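Local coordinates for protein transcription termination factor FttA (Pyrococcus horikoshii, PDB 3AF6) that probably terminates archaeal transcription by cutting nascent RNA as a zinc-dependent endonuclease and degrading the released RNA in the 5'-3' direction, at residues A[187-192]-A[357-362]; A[210-215]-A[330-335]; A[442-447]-A[494-499]; A[452-457]-A[515-520]. One frame throughout, in Å; residues are numbered along the deposited sequence.

Contact 1. Residues A[187-192]-A[357-362]; sequences RWIRIT and NGLHNI
His360, whose CB packs against Ile189, has its ring NE2 hydrogen-bonded to Thr388 OG1. No hydrogen bond links the two segments. It is the aliphatic base of His360 that receives the isoleucine, with Ile189 CD1 3.6 Å from His360 CB. Ile189 CG1 stands anti to its carbonyl carbon (chi1 -57°), and the extended chain beyond carries CD1 across to the other segment. Ile189 CD1 also lies 3.9 Å from Leu359 CD2, as the two side chains overlap alongside, pointing opposite ways. Further along, Ile362 CD1 is 4.1 Å from Ile191 CG2 and 4.4 Å from Ile189 CG2. Leu359 and His360 together face Ile355, a classic beta bulge at the start of strand 360-364.

The strands 189-192 and 360-362 belong to different sheets. They run in nearly the same direction, 18° apart, with their axes 10.1 Å from each other. This is face-to-face sheet packing, as in the core of the metallo-beta-lactamase sandwich. With mainly aliphatic carbons meeting here, the two sheets are held by apolar packing, and each strand finds its backbone partners within its own sheet.

Contact 2. Residues A[210-215]-A[330-335]; sequences DESFVL and DISPDI
The carboxylate of Asp334 is the flat group at the centre, and Ser212 and Glu211 approach it from the same side. Ser212 OG donates to Asp334 OD1 at 2.7 Å. It meets the syn side of that oxygen, 30° out of the carboxylate plane. Glu211 CB stands above the group, 3.9 Å from Asp334 CG. The other oxygen, OD2, is taken by the hydroxyls of Ser186 and Thr209, so both oxygens of this buried acid have donors. These bonds probably ease its burial near Asp210, whose OD2 is 4.7 Å from Asp334 OD2.

The acid sits on a type I turn from Ser332 to Ile335. Within it, Asp334 N donates to Ser332 OG at 3.1 Å, which makes an ST turn. Asp334 CG lies between its own backbone N and carbonyl carbon (chi1 67°), and this directs the carboxylate to Ser212. Ile331 and Ser332 both face Ile335, forming a classic beta bulge.

Apolar contacts flank the polar pair. Glu211 crosses Pro333 at about a right angle, with CG 4.1 Å from Pro333 CB, while its OE2 forms a salt bridge with Arg180. Val214 and Ile335 meet tip to tip, CG1 to CD1, at 3.7 Å. Ile331 CD1 comes across to Val214 CG1 at 4.2 Å.

Strand 213-216 belongs to one sheet of the metallo-beta-lactamase sandwich, and strands 329-332 and 335-341 to the other. Val214 also packs on Val207 of the adjacent strand 204-209. Leu353 of strand 349-355 touches both Val214 and Ile335.

Contact 3. Residues A[442-447]-A[494-499]; sequences VLEEYA and SEIFHP
In the beta-CASP domain, helix 435-447 lies over one face of the parallel sheet, near the edge formed by strand 497-499. Here Glu444, Ala447 and the carbonyl of Leu443 meet the segment leading into that outermost strand. The contact is modest and largely aliphatic, with no hydrogen bond between the segments.

Ile496 carries much of it. Its CG1 lies between the backbone N and the carbonyl carbon (chi1 71°), and the extended chain beyond sends CD1 to the helix. Ile496 CD1 is 3.7 Å from Ala447 CB. Ile496 CD1 is also 4.0 Å from Glu444 CA and 4.2 Å from Leu443 O, so it rests against one turn of the helix backbone as well as against side chains. Both Ile496 and Leu443 also touch Ile456 of the next strand, which joins the helix and the edge strand to a common neighbour.

Glu444 uses its carbon chain rather than its carboxylate. Glu444 CG stands anti to the backbone N (chi1 -165°) and lies 3.7 Å from Ser494 CB. The chain then bends at chi2, and the carboxylate makes a long, weak ion pair with Arg448. The Glu444 side chain also touches Pro491, in the loop before the strand.

Phe497 completes the patch from the strand itself. The far end of its ring comes toward the helix, with Phe497 CZ 4.1 Å from Glu444 CB in an oblique approach. One face of the ring is covered by its own neighbour in the chain, Ile496, whose CG1 sits over the ring centre, 3.6 Å above the plane.

Contact 4. Residues A[452-457]-A[515-520]; sequences IEVPIY and PAIIIA
Three backbone hydrogen bonds join Pro455, Tyr457, Ile517 and Ile519. Ile517 N donates to Pro455 O at 2.9 Å, almost perfectly straight (179° at the hydrogen). Ile517 O accepts from Tyr457 N at 2.7 Å, and Ile519 N reaches Tyr457 O at 2.9 Å. Ile456 stands between these bonds, and its CA makes a CH...O contact of 3.3 Å with Ile517 O.

Ile456 pairs with Ile517, and Tyr457 with Ile518, in parallel register. These are neighbouring strands of the parallel sheet of the beta-CASP domain. The far side of strand 456-459 is bonded to strand 497-499, and that of strand 516-520 to strand 425-429.

On one face Ile456 and Ile517 run alongside one another in the same direction, with Ile456 CG2 3.9 Å from Ile517 CB. Helices 435-447 and 405-420 cover this face through Leu443 and Ile416. Tyr457 points to the other face. Its CG is anti to the carbonyl carbon (chi1 -62°), and the ring leans back along the strand until Tyr457 CE1 is 3.6 Å from Ala516 CB. The ring also meets that of His498, with their planes nearly perpendicular. Before the strands pair, Val454 CG1 touches Pro515 CB at 3.8 Å.

From the N terminus, the chain first opens contact 1 at 187-192. It soon opens contact 2 at 210-215. Contact 2 closes first, at 330-335, and is nested inside the loop that contact 1 closes at 357-362. Both tie the two sheets of the metallo-beta-lactamase domain together, and they touch where Arg187 N probably hydrogen-bonds Asp210 OD2. The beta-CASP contacts follow in series, on the opposite side of the chain's centre. Contacts 3 and 4 cross, since 452-457 lies between 442-447 and 494-499, and 515-520 comes last. They tie helix 435-447 and three adjacent strands together. Their centres are about 46 to 50 Å from those of contacts 1 and 2.

Contact 1. Residues A[187-192]-A[357-362]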
# COMPACT_ATOMS: atom_id res chain seq x y z
N ARG A 187 21.32 14.05 17.98
CA ARG A 187 21.95 15.36 18.04
C ARG A 187 21.32 16.29 17.00
O ARG A 187 21.33 17.52 17.17
CB ARG A 187 23.45 15.25 17.77
CG ARG A 187 24.26 14.65 18.91
CD ARG A 187 25.75 14.63 18.57
NE ARG A 187 26.59 14.98 19.71
CZ ARG A 187 27.49 14.18 20.28
NH1 ARG A 187 27.69 12.95 19.81
NH2 ARG A 187 28.19 14.61 21.32
N TRP A 188 20.81 15.71 15.92
CA TRP A 188 20.16 16.50 14.88
C TRP A 188 19.24 15.64 14.02
O TRP A 188 19.28 14.42 14.07
CB TRP A 188 21.20 17.23 13.99
CG TRP A 188 22.36 16.40 13.51
CD1 TRP A 188 23.62 16.35 14.05
CD2 TRP A 188 22.39 15.52 12.38
NE1 TRP A 188 24.42 15.50 13.33
CE2 TRP A 188 23.70 14.98 12.29
CE3 TRP A 188 21.44 15.14 11.42
CZ2 TRP A 188 24.08 14.07 11.29
CZ3 TRP A 188 21.81 14.23 10.42
CH2 TRP A 188 23.12 13.71 10.37
N ILE A 189 18.40 16.30 13.23
CA ILE A 189 17.44 15.60 12.37
C ILE A 189 17.24 16.44 11.11
O ILE A 189 16.99 17.63 11.21
CB ILE A 189 16.07 15.47 13.10
CG1 ILE A 189 16.24 14.73 14.43
CG2 ILE A 189 15.07 14.74 12.20
CD1 ILE A 189 15.08 14.94 15.38
N ARG A 190 17.34 15.82 9.94
CA ARG A 190 17.15 16.56 8.68
C ARG A 190 16.35 15.72 7.69
O ARG A 190 16.42 14.49 7.71
CB ARG A 190 18.51 16.87 8.02
CG ARG A 190 19.68 17.05 8.94
CD ARG A 190 20.97 16.56 8.26
NE ARG A 190 21.48 17.48 7.25
CZ ARG A 190 22.37 17.16 6.32
NH1 ARG A 190 22.88 15.93 6.25
NH2 ARG A 190 22.77 18.09 5.46
N ILE A 191 15.59 16.37 6.82
CA ILE A 191 14.87 15.61 5.82
C ILE A 191 15.23 16.15 4.44
O ILE A 191 15.23 17.36 4.20
CB ILE A 191 13.32 15.65 6.02
CG1 ILE A 191 12.79 17.07 5.97
CG2 ILE A 191 12.95 14.97 7.32
CD1 ILE A 191 11.26 17.15 6.07
N THR A 192 15.54 15.23 3.53
CA THR A 192 15.92 15.61 2.20
C THR A 192 14.98 15.03 1.16
O THR A 192 14.67 13.84 1.21
CB THR A 192 17.34 15.14 1.91
OG1 THR A 192 18.20 15.69 2.90
CG2 THR A 192 17.79 15.58 0.53
N ASN A 357 13.68 10.18 22.17
CA ASN A 357 12.61 9.72 23.04
C ASN A 357 11.81 10.95 23.45
O ASN A 357 11.77 11.31 24.63
CB ASN A 357 13.15 9.00 24.27
CG ASN A 357 12.03 8.47 25.18
OD1 ASN A 357 11.14 7.74 24.73
ND2 ASN A 357 12.07 8.85 26.46
N GLY A 358 11.20 11.60 22.47
CA GLY A 358 10.42 12.79 22.73
C GLY A 358 11.09 14.01 22.16
O GLY A 358 10.65 15.14 22.38
N LEU A 359 12.16 13.79 21.41
CA LEU A 359 12.91 14.88 20.81
C LEU A 359 12.14 15.62 19.72
O LEU A 359 12.02 16.84 19.76
CB LEU A 359 14.23 14.36 20.24
CG LEU A 359 15.12 15.42 19.59
CD1 LEU A 359 15.44 16.52 20.61
CD2 LEU A 359 16.41 14.76 19.08
N HIS A 360 11.61 14.87 18.75
CA HIS A 360 10.88 15.48 17.64
C HIS A 360 9.99 14.45 16.95
O HIS A 360 10.32 13.26 16.90
CB HIS A 360 11.86 16.05 16.62
CG HIS A 360 11.25 16.99 15.63
ND1 HIS A 360 11.21 18.35 15.82
CD2 HIS A 360 10.65 16.76 14.44
CE1 HIS A 360 10.62 18.93 14.79
NE2 HIS A 360 10.27 17.99 13.94
N ASN A 361 8.86 14.91 16.42
CA ASN A 361 7.95 14.00 15.74
C ASN A 361 7.52 14.50 14.38
O ASN A 361 7.07 15.64 14.23
CB ASN A 361 6.72 13.74 16.61
CG ASN A 361 7.09 13.16 17.94
OD1 ASN A 361 7.61 13.87 18.81
ND2 ASN A 361 6.86 11.86 18.11
N ILE A 362 7.68 13.63 13.38
CA ILE A 362 7.31 13.96 12.01
C ILE A 362 6.15 13.08 11.58
O ILE A 362 6.07 11.91 11.97
CB ILE A 362 8.49 13.69 11.03
CG1 ILE A 362 9.75 14.41 11.51
CG2 ILE A 362 8.13 14.15 9.63
CD1 ILE A 362 11.02 13.99 10.76

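Contact 2. Residues A[210-215]-A[330-335]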
# COMPACT_ATOMS: atom_id res chain seq x y z
N ASP A 210 22.06 11.81 13.32
CA ASP A 210 23.46 11.40 13.43
C ASP A 210 23.56 9.90 13.70
O ASP A 210 24.64 9.32 13.69
CB ASP A 210 24.17 12.16 14.55
CG ASP A 210 23.45 12.06 15.90
OD1 ASP A 210 24.15 12.04 16.93
OD2 ASP A 210 22.20 12.02 15.93
N GLU A 211 22.42 9.25 13.92
CA GLU A 211 22.44 7.83 14.22
C GLU A 211 21.75 6.96 13.18
O GLU A 211 22.07 5.78 13.07
CB GLU A 211 21.79 7.57 15.58
CG GLU A 211 21.85 6.12 16.07
CD GLU A 211 23.28 5.58 16.14
OE1 GLU A 211 24.22 6.39 16.32
OE2 GLU A 211 23.47 4.34 16.02
N SER A 212 20.84 7.53 12.41
CA SER A 212 20.10 6.70 11.48
C SER A 212 19.67 7.31 10.17
O SER A 212 19.79 8.52 9.95
CB SER A 212 18.85 6.16 12.18
OG SER A 212 19.15 5.68 13.47
N PHE A 213 19.12 6.45 9.32
CA PHE A 213 18.62 6.84 8.02
C PHE A 213 17.43 5.97 7.65
O PHE A 213 17.48 4.73 7.75
CB PHE A 213 19.72 6.70 6.96
CG PHE A 213 20.83 7.68 7.11
CD1 PHE A 213 20.61 9.03 6.84
CD2 PHE A 213 22.10 7.27 7.50
CE1 PHE A 213 21.65 9.96 6.95
CE2 PHE A 213 23.14 8.18 7.62
CZ PHE A 213 22.92 9.53 7.34
N VAL A 214 16.36 6.62 7.22
CA VAL A 214 15.17 5.91 6.79
C VAL A 214 14.66 6.59 5.52
O VAL A 214 14.70 7.82 5.39
CB VAL A 214 14.05 5.89 7.85
CG1 VAL A 214 14.53 5.21 9.12
CG2 VAL A 214 13.59 7.30 8.13
N LEU A 215 14.17 5.77 4.60
CA LEU A 215 13.64 6.27 3.35
C LEU A 215 12.13 6.16 3.40
O LEU A 215 11.59 5.08 3.65
CB LEU A 215 14.20 5.44 2.20
CG LEU A 215 14.03 5.92 0.76
CD1 LEU A 215 14.46 7.38 0.65
CD2 LEU A 215 14.87 5.04 -0.18
N ASP A 330 9.93 -0.01 17.26
CA ASP A 330 11.26 0.58 17.17
C ASP A 330 11.90 0.07 15.87
O ASP A 330 12.03 -1.15 15.67
CB ASP A 330 12.14 0.14 18.35
CG ASP A 330 11.67 0.70 19.69
OD1 ASP A 330 12.42 0.58 20.67
OD2 ASP A 330 10.55 1.26 19.76
N ILE A 331 12.31 0.97 14.98
CA ILE A 331 12.94 0.52 13.75
C ILE A 331 14.41 0.93 13.68
O ILE A 331 15.11 0.59 12.73
CB ILE A 331 12.20 1.04 12.50
CG1 ILE A 331 12.21 2.57 12.44
CG2 ILE A 331 10.77 0.51 12.49
CD1 ILE A 331 11.58 3.10 11.16
N SER A 332 14.87 1.63 14.72
CA SER A 332 16.25 2.08 14.81
C SER A 332 16.48 2.60 16.23
O SER A 332 15.53 2.88 16.95
CB SER A 332 16.53 3.21 13.80
OG SER A 332 16.51 4.48 14.44
N PRO A 333 17.75 2.75 16.64
CA PRO A 333 18.03 3.24 17.99
C PRO A 333 17.34 4.55 18.36
O PRO A 333 17.05 4.78 19.53
CB PRO A 333 19.54 3.37 17.99
CG PRO A 333 19.96 2.25 17.10
CD PRO A 333 19.00 2.39 15.95
N ASP A 334 17.05 5.40 17.38
CA ASP A 334 16.41 6.67 17.69
C ASP A 334 15.17 7.02 16.87
O ASP A 334 14.78 8.18 16.81
CB ASP A 334 17.43 7.81 17.57
CG ASP A 334 17.91 8.04 16.15
OD1 ASP A 334 17.75 7.13 15.30
OD2 ASP A 334 18.45 9.13 15.88
N ILE A 335 14.54 6.03 16.26
CA ILE A 335 13.33 6.27 15.46
C ILE A 335 12.28 5.22 15.74
O ILE A 335 12.54 4.03 15.64
CB ILE A 335 13.63 6.24 13.94
CG1 ILE A 335 14.54 7.40 13.55
CG2 ILE A 335 12.32 6.30 13.16
CD1 ILE A 335 14.87 7.44 12.08

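Contact 3. Residues A[442-447]-A[494-499]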
# COMPACT_ATOMS: atom_id res chain seq x y z
N VAL A 442 -19.68 2.63 -6.68
CA VAL A 442 -20.69 3.55 -7.16
C VAL A 442 -21.64 2.85 -8.13
O VAL A 442 -22.85 2.99 -8.01
CB VAL A 442 -20.07 4.77 -7.84
CG1 VAL A 442 -21.16 5.62 -8.47
CG2 VAL A 442 -19.31 5.59 -6.83
N LEU A 443 -21.11 2.09 -9.09
CA LEU A 443 -21.98 1.40 -10.05
C LEU A 443 -22.71 0.19 -9.46
O LEU A 443 -23.77 -0.19 -9.94
CB LEU A 443 -21.18 0.97 -11.28
CG LEU A 443 -20.55 2.06 -12.13
CD1 LEU A 443 -19.69 1.42 -13.21
CD2 LEU A 443 -21.62 2.93 -12.75
N GLU A 444 -22.12 -0.41 -8.43
CA GLU A 444 -22.70 -1.59 -7.80
C GLU A 444 -23.91 -1.25 -6.92
O GLU A 444 -24.84 -2.04 -6.79
CB GLU A 444 -21.63 -2.31 -6.98
CG GLU A 444 -21.98 -3.73 -6.55
CD GLU A 444 -22.96 -3.78 -5.39
OE1 GLU A 444 -22.71 -3.11 -4.36
OE2 GLU A 444 -23.98 -4.50 -5.50
N GLU A 445 -23.90 -0.07 -6.30
CA GLU A 445 -25.04 0.33 -5.49
C GLU A 445 -26.10 0.82 -6.45
O GLU A 445 -27.30 0.70 -6.20
CB GLU A 445 -24.69 1.46 -4.52
CG GLU A 445 -25.90 1.98 -3.73
CD GLU A 445 -25.51 2.84 -2.54
OE1 GLU A 445 -24.96 3.94 -2.75
OE2 GLU A 445 -25.76 2.40 -1.39
N TYR A 446 -25.65 1.37 -7.56
CA TYR A 446 -26.56 1.87 -8.57
C TYR A 446 -27.16 0.69 -9.31
O TYR A 446 -28.23 0.80 -9.91
CB TYR A 446 -25.81 2.77 -9.54
CG TYR A 446 -26.64 3.23 -10.70
CD1 TYR A 446 -27.71 4.10 -10.52
CD2 TYR A 446 -26.37 2.76 -11.98
CE1 TYR A 446 -28.50 4.50 -11.59
CE2 TYR A 446 -27.15 3.15 -13.07
CZ TYR A 446 -28.21 4.02 -12.87
OH TYR A 446 -29.01 4.37 -13.94
N ALA A 447 -26.47 -0.44 -9.27
CA ALA A 447 -26.93 -1.65 -9.93
C ALA A 447 -28.13 -2.26 -9.20
O ALA A 447 -29.12 -2.62 -9.82
CB ALA A 447 -25.80 -2.66 -10.02
N SER A 494 -20.53 -9.06 -6.99
CA SER A 494 -21.65 -8.72 -7.86
C SER A 494 -21.50 -9.30 -9.26
O SER A 494 -20.50 -9.05 -9.95
CB SER A 494 -21.81 -7.20 -7.96
OG SER A 494 -22.81 -6.86 -8.90
N GLU A 495 -22.49 -10.07 -9.69
CA GLU A 495 -22.46 -10.70 -11.00
C GLU A 495 -22.62 -9.70 -12.14
O GLU A 495 -22.94 -10.09 -13.27
CB GLU A 495 -23.55 -11.79 -11.09
CG GLU A 495 -24.99 -11.29 -11.03
CD GLU A 495 -26.02 -12.42 -11.18
OE1 GLU A 495 -26.08 -13.30 -10.29
OE2 GLU A 495 -26.77 -12.42 -12.18
N ILE A 496 -22.36 -8.43 -11.87
CA ILE A 496 -22.48 -7.39 -12.89
C ILE A 496 -21.13 -7.05 -13.52
O ILE A 496 -21.06 -6.43 -14.58
CB ILE A 496 -23.07 -6.10 -12.29
CG1 ILE A 496 -22.04 -5.43 -11.38
CG2 ILE A 496 -24.33 -6.43 -11.51
CD1 ILE A 496 -22.44 -4.06 -10.92
N PHE A 497 -20.06 -7.45 -12.85
CA PHE A 497 -18.71 -7.21 -13.36
C PHE A 497 -18.21 -8.45 -14.10
O PHE A 497 -18.26 -9.56 -13.57
CB PHE A 497 -17.74 -6.88 -12.23
CG PHE A 497 -18.16 -5.71 -11.39
CD1 PHE A 497 -18.58 -5.90 -10.07
CD2 PHE A 497 -18.15 -4.42 -11.91
CE1 PHE A 497 -18.99 -4.82 -9.29
CE2 PHE A 497 -18.55 -3.34 -11.14
CZ PHE A 497 -18.97 -3.54 -9.83
N HIS A 498 -17.74 -8.24 -15.32
CA HIS A 498 -17.20 -9.33 -16.13
C HIS A 498 -15.71 -9.09 -16.33
O HIS A 498 -15.30 -8.23 -17.11
CB HIS A 498 -17.90 -9.38 -17.49
CG HIS A 498 -17.47 -10.54 -18.33
ND1 HIS A 498 -17.82 -11.84 -18.05
CD2 HIS A 498 -16.71 -10.60 -19.45
CE1 HIS A 498 -17.31 -12.65 -18.96
NE2 HIS A 498 -16.62 -11.92 -19.82
N PRO A 499 -14.87 -9.85 -15.61
CA PRO A 499 -13.42 -9.71 -15.74
C PRO A 499 -12.99 -10.13 -17.13
O PRO A 499 -13.26 -11.26 -17.54
CB PRO A 499 -12.88 -10.67 -14.68
CG PRO A 499 -13.99 -10.74 -13.68
CD PRO A 499 -15.22 -10.81 -14.55

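Contact 4. Residues A[452-457]-A[515-520]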
# COMPACT_ATOMS: atom_id res chain seq x y z
N ILE A 452 -28.04 -0.56 -14.01
CA ILE A 452 -26.95 -1.17 -14.76
C ILE A 452 -27.46 -2.13 -15.84
O ILE A 452 -27.57 -3.34 -15.61
CB ILE A 452 -25.99 -1.92 -13.80
CG1 ILE A 452 -25.38 -0.93 -12.81
CG2 ILE A 452 -24.88 -2.61 -14.59
CD1 ILE A 452 -24.62 0.20 -13.47
N GLU A 453 -27.77 -1.58 -17.01
CA GLU A 453 -28.26 -2.38 -18.13
C GLU A 453 -27.08 -3.08 -18.81
O GLU A 453 -26.89 -4.29 -18.65
CB GLU A 453 -29.00 -1.49 -19.13
CG GLU A 453 -30.41 -1.97 -19.51
CD GLU A 453 -31.40 -1.89 -18.35
OE1 GLU A 453 -31.53 -0.80 -17.76
OE2 GLU A 453 -32.07 -2.90 -18.05
N VAL A 454 -26.29 -2.32 -19.57
CA VAL A 454 -25.13 -2.88 -20.27
C VAL A 454 -24.15 -3.48 -19.26
O VAL A 454 -24.17 -3.13 -18.09
CB VAL A 454 -24.41 -1.80 -21.10
CG1 VAL A 454 -25.29 -1.38 -22.27
CG2 VAL A 454 -24.09 -0.60 -20.22
N PRO A 455 -23.27 -4.39 -19.72
CA PRO A 455 -22.29 -5.04 -18.85
C PRO A 455 -21.08 -4.16 -18.52
O PRO A 455 -20.80 -3.17 -19.21
CB PRO A 455 -21.89 -6.26 -19.67
CG PRO A 455 -21.87 -5.70 -21.06
CD PRO A 455 -23.14 -4.87 -21.11
N ILE A 456 -20.36 -4.51 -17.47
CA ILE A 456 -19.18 -3.74 -17.07
C ILE A 456 -17.95 -4.64 -17.05
O ILE A 456 -17.84 -5.55 -16.23
CB ILE A 456 -19.35 -3.10 -15.67
CG1 ILE A 456 -20.70 -2.36 -15.58
CG2 ILE A 456 -18.22 -2.10 -15.41
CD1 ILE A 456 -21.06 -1.93 -14.18
N TYR A 457 -17.02 -4.36 -17.97
CA TYR A 457 -15.79 -5.13 -18.08
C TYR A 457 -14.64 -4.54 -17.27
O TYR A 457 -14.41 -3.33 -17.28
CB TYR A 457 -15.37 -5.23 -19.55
CG TYR A 457 -16.38 -5.95 -20.42
CD1 TYR A 457 -17.14 -5.26 -21.36
CD2 TYR A 457 -16.55 -7.33 -20.31
CE1 TYR A 457 -18.06 -5.93 -22.16
CE2 TYR A 457 -17.46 -8.00 -21.11
CZ TYR A 457 -18.21 -7.30 -22.03
OH TYR A 457 -19.09 -7.97 -22.84
N PRO A 515 -23.25 -2.09 -26.49
CA PRO A 515 -22.67 -1.05 -25.65
C PRO A 515 -22.22 -1.67 -24.34
O PRO A 515 -22.75 -2.70 -23.92
CB PRO A 515 -23.83 -0.07 -25.47
CG PRO A 515 -24.55 -0.19 -26.78
CD PRO A 515 -24.58 -1.69 -26.97
N ALA A 516 -21.22 -1.07 -23.70
CA ALA A 516 -20.73 -1.60 -22.44
C ALA A 516 -19.83 -0.60 -21.74
O ALA A 516 -19.38 0.38 -22.34
CB ALA A 516 -19.96 -2.90 -22.68
N ILE A 517 -19.59 -0.84 -20.46
CA ILE A 517 -18.73 0.01 -19.67
C ILE A 517 -17.40 -0.72 -19.52
O ILE A 517 -17.38 -1.89 -19.11
CB ILE A 517 -19.31 0.29 -18.27
CG1 ILE A 517 -20.70 0.91 -18.38
CG2 ILE A 517 -18.38 1.22 -17.50
CD1 ILE A 517 -20.70 2.22 -19.13
N ILE A 518 -16.31 -0.04 -19.86
CA ILE A 518 -14.98 -0.63 -19.76
C ILE A 518 -14.12 0.14 -18.77
O ILE A 518 -13.88 1.34 -18.93
CB ILE A 518 -14.26 -0.62 -21.14
CG1 ILE A 518 -15.14 -1.32 -22.18
CG2 ILE A 518 -12.92 -1.33 -21.04
CD1 ILE A 518 -14.70 -1.06 -23.61
N ILE A 519 -13.67 -0.55 -17.74
CA ILE A 519 -12.80 0.07 -16.74
C ILE A 519 -11.49 -0.70 -16.83
O ILE A 519 -11.47 -1.93 -16.68
CB ILE A 519 -13.38 -0.06 -15.31
CG1 ILE A 519 -14.78 0.56 -15.24
CG2 ILE A 519 -12.46 0.64 -14.32
CD1 ILE A 519 -15.35 0.66 -13.83
N ALA A 520 -10.40 0.02 -17.10
CA ALA A 520 -9.11 -0.64 -17.25
C ALA A 520 -7.91 0.24 -16.95
O ALA A 520 -7.93 1.46 -17.14
CB ALA A 520 -8.99 -1.21 -18.66